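Local coordinates for response regulator receiver protein (PDB 3KTO) that probably serves as a CheY-like receiver domain in two-component signalling, linked to the control of transcription, at residues L71-L74 with V75-F79. Numbering follows the deposited sequence.
Sequences LETL and VKRGF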
loop_
_atom_site.group_PDB
_atom_site.type_symbol
_atom_site.label_atom_id
_atom_site.label_comp_id
_atom_site.label_asym_id
_atom_site.label_seq_id
_atom_site.Cartn_x
_atom_site.Cartn_y
_atom_site.Cartn_z
ATOM N N LEU A 71 -19.904 -7.242 -5.095
ATOM C CA LEU A 71 -20.885 -6.475 -5.863
ATOM C C LEU A 71 -21.715 -7.414 -6.743
ATOM O O LEU A 71 -22.934 -7.306 -6.793
ATOM C CB LEU A 71 -20.187 -5.426 -6.752
ATOM C CG LEU A 71 -21.078 -4.661 -7.740
ATOM C CD1 LEU A 71 -22.286 -4.056 -7.022
ATOM C CD2 LEU A 71 -20.245 -3.557 -8.402
ATOM N N GLU A 72 -21.044 -8.324 -7.439
ATOM C CA GLU A 72 -21.735 -9.271 -8.311
ATOM C C GLU A 72 -22.743 -10.114 -7.519
ATOM O O GLU A 72 -23.857 -10.354 -7.975
ATOM C CB GLU A 72 -20.719 -10.177 -9.010
ATOM C CG GLU A 72 -19.726 -9.402 -9.880
ATOM C CD GLU A 72 -18.622 -10.269 -10.463
ATOM O OE1 GLU A 72 -18.330 -11.341 -9.902
ATOM O OE2 GLU A 72 -18.023 -9.858 -11.478
ATOM N N THR A 73 -22.346 -10.551 -6.330
ATOM C CA THR A 73 -23.220 -11.356 -5.491
ATOM C C THR A 73 -24.479 -10.593 -5.094
ATOM O O THR A 73 -25.589 -11.115 -5.198
ATOM C CB THR A 73 -22.500 -11.806 -4.213
ATOM O OG1 THR A 73 -21.462 -12.735 -4.560
ATOM C CG2 THR A 73 -23.490 -12.465 -3.243
ATOM N N LEU A 74 -24.298 -9.358 -4.635
ATOM C CA LEU A 74 -25.416 -8.523 -4.223
ATOM C C LEU A 74 -26.355 -8.243 -5.389
ATOM O O LEU A 74 -27.575 -8.239 -5.222
ATOM C CB LEU A 74 -24.909 -7.203 -3.654
ATOM C CG LEU A 74 -24.078 -7.271 -2.373
ATOM C CD1 LEU A 74 -23.549 -5.886 -2.065
ATOM C CD2 LEU A 74 -24.928 -7.796 -1.216
ATOM N N VAL A 75 -25.786 -8.003 -6.566
ATOM C CA VAL A 75 -26.595 -7.733 -7.749
ATOM C C VAL A 75 -27.376 -8.989 -8.117
ATOM O O VAL A 75 -28.516 -8.921 -8.569
ATOM C CB VAL A 75 -25.715 -7.305 -8.948
ATOM C CG1 VAL A 75 -26.557 -7.257 -10.224
ATOM C CG2 VAL A 75 -25.096 -5.943 -8.674
ATOM N N LYS A 76 -26.754 -10.139 -7.913
ATOM C CA LYS A 76 -27.399 -11.403 -8.209
ATOM C C LYS A 76 -28.576 -11.608 -7.250
ATOM O O LYS A 76 -29.589 -12.198 -7.621
ATOM C CB LYS A 76 -26.395 -12.541 -8.057
ATOM C CG LYS A 76 -26.802 -13.811 -8.752
ATOM C CD LYS A 76 -25.774 -14.903 -8.539
ATOM C CE LYS A 76 -26.066 -16.093 -9.438
ATOM N NZ LYS A 76 -27.461 -16.594 -9.267
ATOM N N ARG A 77 -28.442 -11.109 -6.021
ATOM C CA ARG A 77 -29.496 -11.243 -5.014
ATOM C C ARG A 77 -30.537 -10.133 -5.063
ATOM O O ARG A 77 -31.279 -9.926 -4.105
ATOM C CB ARG A 77 -28.890 -11.293 -3.614
ATOM C CG ARG A 77 -28.013 -12.499 -3.375
ATOM C CD ARG A 77 -27.472 -12.506 -1.966
ATOM N NE ARG A 77 -26.562 -13.623 -1.754
ATOM C CZ ARG A 77 -25.935 -13.864 -0.609
ATOM N NH1 ARG A 77 -26.124 -13.065 0.432
ATOM N NH2 ARG A 77 -25.109 -14.900 -0.512
ATOM N N GLY A 78 -30.581 -9.409 -6.175
ATOM C CA GLY A 78 -31.559 -8.349 -6.323
ATOM C C GLY A 78 -31.261 -7.009 -5.676
ATOM O O GLY A 78 -32.073 -6.094 -5.777
ATOM N N PHE A 79 -30.120 -6.875 -5.010
ATOM C CA PHE A 79 -29.775 -5.603 -4.379
ATOM C C PHE A 79 -29.140 -4.667 -5.400
ATOM O O PHE A 79 -28.054 -4.941 -5.909
ATOM C CB PHE A 79 -28.824 -5.838 -3.207
ATOM C CG PHE A 79 -29.489 -6.440 -2.006
ATOM C CD1 PHE A 79 -30.356 -5.683 -1.223
ATOM C CD2 PHE A 79 -29.260 -7.769 -1.664
ATOM C CE1 PHE A 79 -30.983 -6.241 -0.113
ATOM C CE2 PHE A 79 -29.881 -8.336 -0.557
ATOM C CZ PHE A 79 -30.746 -7.570 0.220
#
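A Schellman motif closes helix 66-76, joining L74 to F79 across the turn. F79 N donates to L74 O at 2.9 Å, and inside this bond G78 N reaches V75 O at 3.2 Å. G78 has a positive phi of 81°, which reverses the chain; with no CB to press on the carbonyl oxygen of R77, glycine accepts this phi easily and suits the C-prime position. The same L74 O also receives a weak bond from R77 N, the NH that ends the regular helical series by donating to T73 O at 3.0 Å. Within the helix, V75 N donates to L71 O at 2.9 Å.

In this receiver fold of the CheY type, the helix is the crossover of a beta-alpha-beta unit and the motif turns the chain toward strand 83-87. L71, buried, rests on T83 and V85 of that strand, a place that suits a branched apolar side chain, while its CD1 meets V75 CG2 at 3.8 Å, an apolar contact one turn apart on the helix. F79 hugs the helix end with its CB, 3.4 Å from L74 O and 4.2 Å from L74 CB. Its ring has that oxygen near its edge, and its side chain touches I47.

On the outer side, T73 and R77 run alongside each other in the same direction. With CG2 of T73 anti to its backbone N, the methyl sits over one face of the R77 guanidinium, offset toward its rim, and lies 3.6 Å from NE; the arginine chain, extended from CG to NE, runs beside T73 and carries the flat group under that methyl. The threonine hydroxyl bonds back to E69 O, which suits a beta-hydroxyl residue within a helix. Both side chains also touch M43. E72 reaches away to form a salt bridge with R97.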